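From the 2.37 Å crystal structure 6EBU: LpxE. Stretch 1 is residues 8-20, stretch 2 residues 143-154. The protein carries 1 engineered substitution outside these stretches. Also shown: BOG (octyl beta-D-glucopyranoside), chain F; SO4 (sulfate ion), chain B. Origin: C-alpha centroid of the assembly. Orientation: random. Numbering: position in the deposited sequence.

Stretch 1 8-20: VIEDFALNLELFR
Stretch 2 (143-154) RIYAGVHFPLDV

Residues 8-20 begin with a type I turn from Val 8 to Asp 11 and enter a helix at Ala 13, with Phe 12 at the N-cap position. Residues 143-154 leave one helix, pass through Gly 147, and start another at Pro 151, with Phe 150 at its N-cap position. The segments meet with the CA atoms of Asn 15 and Pro 151, and those of Phe 19 and Phe 150, each 5.9 Å apart; together they bury 610 Å².

Phe 19 loses the most surface. Its CA-to-CB bond points sideways, and chi1 of 173° (t) with chi2 of 82° lays the ring along the bend between the two helices of the second segment. Phe 19 CD1 lies 3.6 Å from Ile 144 CG2 and 3.4 Å from His 149 O, while CE1 of Phe 19 is 3.9 Å from CA of Gly 147, at the ring edge. Gly 147 closes a Schellman motif with phi/psi of 78/16, a positive phi that favours glycine.

Phe 150 (chi1 -65°, m; chi2 -80°) points toward the first segment. An aromatic ring suits this site because its flat face receives Glu 10 CB, 4.0 Å from the centroid of the Phe 150 ring in a CH-pi contact, while Phe 150 CE1 meets Leu 16 CD2 at 3.9 Å. The rings of Phe 19 and Phe 150 meet obliquely, planes at 54° and centroids 5.8 Å apart.

Leu 152 (chi1 169°, t; chi2 65°, p) also points across. Leu 152 CD2 lies 4.2 Å from Ile 9 CD1 and 4.1 Å from Phe 12 CE1, the latter at the ring edge, so a branched apolar side chain fills the space beside the turn. Its backbone joins the polar network: Leu 152 N donates to Asn 15 OD1 at 2.9 Å, the one hydrogen bond between the segments. Asn 15 (chi1 -156°, t; chi2 22°) suits its place because its amide both accepts and donates; ND2 of Asn 15 gives a hydrogen bond to O of Glu 10 at 3.0 Å. Pro 151, C-gamma exo, needs no NH partner here and packs its CG 3.5 Å from Leu 18 CB.

Glu 10 OE1 and Asp 153 OD1 are only 2.8 Å apart, a close approach of like-charged groups. Asp 153 OD2 accepts from Phe 150 N at 2.9 Å, tying the carboxylate to the start of its own helix.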

# COMPACT_ATOMS: atom_id res chain seq x y z
N VAL A 8 -0.66 14.58 16.27
CA VAL A 8 -0.93 14.38 14.85
C VAL A 8 0.42 14.36 14.14
O VAL A 8 1.01 15.41 13.87
CB VAL A 8 -1.86 15.46 14.28
CG1 VAL A 8 -2.03 15.27 12.78
CG2 VAL A 8 -3.21 15.42 14.98
N ILE A 9 0.91 13.15 13.83
CA ILE A 9 2.21 13.02 13.17
C ILE A 9 2.17 13.37 11.69
O ILE A 9 3.24 13.43 11.06
CB ILE A 9 2.76 11.59 13.34
CG1 ILE A 9 1.79 10.56 12.77
CG2 ILE A 9 3.06 11.29 14.81
CD1 ILE A 9 2.30 9.14 12.81
N GLU A 10 0.99 13.59 11.12
CA GLU A 10 0.86 13.89 9.70
C GLU A 10 1.02 15.36 9.37
O GLU A 10 1.07 15.72 8.19
CB GLU A 10 -0.50 13.40 9.18
CG GLU A 10 -0.94 12.05 9.74
CD GLU A 10 -0.69 10.91 8.78
OE1 GLU A 10 -1.53 9.99 8.71
OE2 GLU A 10 0.35 10.93 8.08
N ASP A 11 1.12 16.23 10.37
CA ASP A 11 1.11 17.68 10.15
C ASP A 11 2.54 18.21 10.20
O ASP A 11 2.97 18.84 11.16
CB ASP A 11 0.20 18.36 11.18
CG ASP A 11 -0.00 19.85 10.92
OD1 ASP A 11 0.70 20.44 10.07
OD2 ASP A 11 -0.88 20.44 11.58
N PHE A 12 3.28 17.93 9.13
CA PHE A 12 4.54 18.61 8.88
C PHE A 12 4.60 19.00 7.41
O PHE A 12 3.88 18.44 6.57
CB PHE A 12 5.77 17.76 9.29
CG PHE A 12 5.85 16.41 8.63
CD1 PHE A 12 5.11 15.35 9.11
CD2 PHE A 12 6.70 16.20 7.56
CE1 PHE A 12 5.19 14.10 8.53
CE2 PHE A 12 6.80 14.96 6.97
CZ PHE A 12 6.04 13.91 7.45
N ALA A 13 5.45 19.98 7.11
CA ALA A 13 5.37 20.67 5.82
C ALA A 13 5.60 19.71 4.66
O ALA A 13 4.88 19.75 3.66
CB ALA A 13 6.38 21.82 5.79
N LEU A 14 6.61 18.84 4.78
CA LEU A 14 6.93 17.93 3.68
C LEU A 14 5.77 16.99 3.39
O LEU A 14 5.50 16.68 2.22
CB LEU A 14 8.20 17.14 4.02
CG LEU A 14 8.64 16.07 3.02
CD1 LEU A 14 8.81 16.66 1.63
CD2 LEU A 14 9.94 15.42 3.49
N ASN A 15 5.07 16.53 4.43
CA ASN A 15 3.95 15.63 4.22
C ASN A 15 2.79 16.32 3.51
O ASN A 15 2.20 15.75 2.58
CB ASN A 15 3.48 15.07 5.57
CG ASN A 15 2.76 13.74 5.43
OD1 ASN A 15 2.94 13.02 4.45
ND2 ASN A 15 1.95 13.41 6.43
N LEU A 16 2.46 17.54 3.92
CA LEU A 16 1.31 18.23 3.36
C LEU A 16 1.59 18.76 1.96
O LEU A 16 0.71 18.72 1.09
CB LEU A 16 0.87 19.37 4.28
CG LEU A 16 0.53 18.98 5.72
CD1 LEU A 16 -0.04 20.17 6.47
CD2 LEU A 16 -0.43 17.80 5.76
N GLU A 17 2.80 19.26 1.72
CA GLU A 17 3.14 19.77 0.39
C GLU A 17 3.20 18.63 -0.62
O GLU A 17 2.76 18.79 -1.77
CB GLU A 17 4.46 20.53 0.43
N LEU A 18 3.76 17.48 -0.23
CA LEU A 18 3.79 16.33 -1.12
C LEU A 18 2.38 15.85 -1.43
O LEU A 18 2.08 15.49 -2.58
CB LEU A 18 4.60 15.20 -0.49
CG LEU A 18 6.13 15.26 -0.58
CD1 LEU A 18 6.71 13.85 -0.54
CD2 LEU A 18 6.58 15.99 -1.83
N PHE A 19 1.50 15.82 -0.43
CA PHE A 19 0.13 15.39 -0.68
C PHE A 19 -0.57 16.31 -1.67
O PHE A 19 -1.28 15.84 -2.57
CB PHE A 19 -0.67 15.34 0.63
CG PHE A 19 -2.13 15.07 0.42
CD1 PHE A 19 -2.59 13.77 0.23
CD2 PHE A 19 -3.04 16.11 0.39
CE1 PHE A 19 -3.93 13.52 0.02
CE2 PHE A 19 -4.39 15.86 0.18
CZ PHE A 19 -4.83 14.56 -0.00
N ARG A 20 -0.38 17.63 -1.53
CA ARG A 20 -1.05 18.57 -2.41
C ARG A 20 -0.59 18.41 -3.86
O ARG A 20 -1.40 18.48 -4.79
CB ARG A 20 -0.82 20.00 -1.93
CG ARG A 20 -1.50 20.34 -0.62
CD ARG A 20 -3.01 20.21 -0.72
NE ARG A 20 -3.67 20.62 0.51
CZ ARG A 20 -4.99 20.60 0.70
NH1 ARG A 20 -5.79 20.19 -0.27
NH2 ARG A 20 -5.50 21.00 1.86
N ARG A 143 -3.25 5.59 -3.37
CA ARG A 143 -3.81 5.98 -2.08
C ARG A 143 -3.74 7.49 -1.89
O ARG A 143 -4.68 8.10 -1.37
CB ARG A 143 -3.08 5.26 -0.94
CG ARG A 143 -3.07 3.74 -1.05
CD ARG A 143 -4.44 3.21 -1.42
NE ARG A 143 -5.29 3.02 -0.24
CZ ARG A 143 -6.61 2.95 -0.28
NH1 ARG A 143 -7.25 3.06 -1.44
NH2 ARG A 143 -7.30 2.78 0.84
N ILE A 144 -2.64 8.12 -2.31
CA ILE A 144 -2.52 9.57 -2.19
C ILE A 144 -3.42 10.26 -3.21
O ILE A 144 -4.10 11.24 -2.89
CB ILE A 144 -1.05 9.99 -2.35
CG1 ILE A 144 -0.15 9.13 -1.46
CG2 ILE A 144 -0.88 11.47 -2.01
CD1 ILE A 144 1.32 9.41 -1.65
N TYR A 145 -3.44 9.76 -4.45
CA TYR A 145 -4.30 10.36 -5.47
C TYR A 145 -5.77 10.28 -5.08
O TYR A 145 -6.54 11.20 -5.38
CB TYR A 145 -4.07 9.67 -6.82
CG TYR A 145 -4.85 10.31 -7.95
CD1 TYR A 145 -4.31 11.36 -8.68
CD2 TYR A 145 -6.13 9.87 -8.27
CE1 TYR A 145 -5.02 11.96 -9.70
CE2 TYR A 145 -6.84 10.46 -9.29
CZ TYR A 145 -6.29 11.50 -10.00
OH TYR A 145 -7.01 12.09 -11.02
N ALA A 146 -6.17 9.20 -4.41
CA ALA A 146 -7.55 9.07 -3.96
C ALA A 146 -7.88 10.00 -2.79
O ALA A 146 -9.05 10.12 -2.44
CB ALA A 146 -7.84 7.62 -3.56
N GLY A 147 -6.87 10.63 -2.19
CA GLY A 147 -7.11 11.52 -1.07
C GLY A 147 -7.35 10.83 0.26
O GLY A 147 -7.83 11.47 1.19
N VAL A 148 -7.01 9.55 0.37
CA VAL A 148 -7.27 8.80 1.60
C VAL A 148 -6.01 8.56 2.43
O VAL A 148 -6.11 8.04 3.54
CB VAL A 148 -7.96 7.45 1.30
CG1 VAL A 148 -9.26 7.68 0.55
CG2 VAL A 148 -7.03 6.54 0.51
N HIS A 149 -4.84 8.93 1.92
CA HIS A 149 -3.60 8.73 2.66
C HIS A 149 -2.66 9.90 2.41
O HIS A 149 -2.77 10.61 1.40
CB HIS A 149 -2.91 7.41 2.27
CG HIS A 149 -3.46 6.20 2.96
ND1 HIS A 149 -3.36 6.02 4.33
CD2 HIS A 149 -4.11 5.12 2.48
CE1 HIS A 149 -3.93 4.87 4.65
NE2 HIS A 149 -4.40 4.31 3.55
N PHE A 150 -1.74 10.09 3.35
CA PHE A 150 -0.63 11.02 3.26
C PHE A 150 0.61 10.29 2.76
O PHE A 150 0.72 9.07 2.89
CB PHE A 150 -0.33 11.64 4.63
CG PHE A 150 -1.44 12.50 5.16
CD1 PHE A 150 -1.60 13.80 4.71
CD2 PHE A 150 -2.30 12.02 6.13
CE1 PHE A 150 -2.61 14.60 5.21
CE2 PHE A 150 -3.31 12.82 6.63
CZ PHE A 150 -3.47 14.11 6.17
N PRO A 151 1.56 11.02 2.17
CA PRO A 151 2.83 10.39 1.77
C PRO A 151 3.55 9.67 2.90
O PRO A 151 4.25 8.68 2.65
CB PRO A 151 3.65 11.58 1.25
CG PRO A 151 2.62 12.52 0.72
CD PRO A 151 1.44 12.39 1.65
N LEU A 152 3.40 10.13 4.14
CA LEU A 152 4.00 9.43 5.27
C LEU A 152 3.41 8.03 5.42
O LEU A 152 4.13 7.07 5.72
CB LEU A 152 3.80 10.23 6.56
CG LEU A 152 4.14 9.50 7.86
CD1 LEU A 152 5.62 9.19 7.93
CD2 LEU A 152 3.70 10.32 9.07
N ASP A 153 2.10 7.89 5.20
CA ASP A 153 1.44 6.59 5.36
C ASP A 153 1.91 5.60 4.30
O ASP A 153 2.12 4.42 4.61
CB ASP A 153 -0.08 6.76 5.28
CG ASP A 153 -0.59 7.89 6.14
OD1 ASP A 153 -0.00 8.14 7.21
OD2 ASP A 153 -1.58 8.53 5.73
N VAL A 154 2.08 6.05 3.06
CA VAL A 154 2.46 5.12 2.01
C VAL A 154 3.95 4.82 2.05
O VAL A 154 4.38 3.74 1.66
CB VAL A 154 2.02 5.64 0.63
CG1 VAL A 154 0.57 6.10 0.68
CG2 VAL A 154 2.92 6.76 0.16
O1 BOG F . -9.29 -0.88 3.26
C1' BOG F . -8.67 -1.40 2.09
C2' BOG F . -9.71 -1.44 0.95
C3' BOG F . -8.99 -1.29 -0.43
C4' BOG F . -9.67 -0.19 -1.28
C5' BOG F . -10.02 1.02 -0.38
C6' BOG F . -11.01 1.95 -1.12
C7' BOG F . -12.43 1.38 -1.01
C8' BOG F . -12.89 1.44 0.44
S SO4 B . -5.75 1.38 4.01
O1 SO4 B . -5.18 1.80 2.73
O2 SO4 B . -7.06 2.01 4.18
O3 SO4 B . -4.86 1.80 5.08
O4 SO4 B . -5.90 -0.07 4.03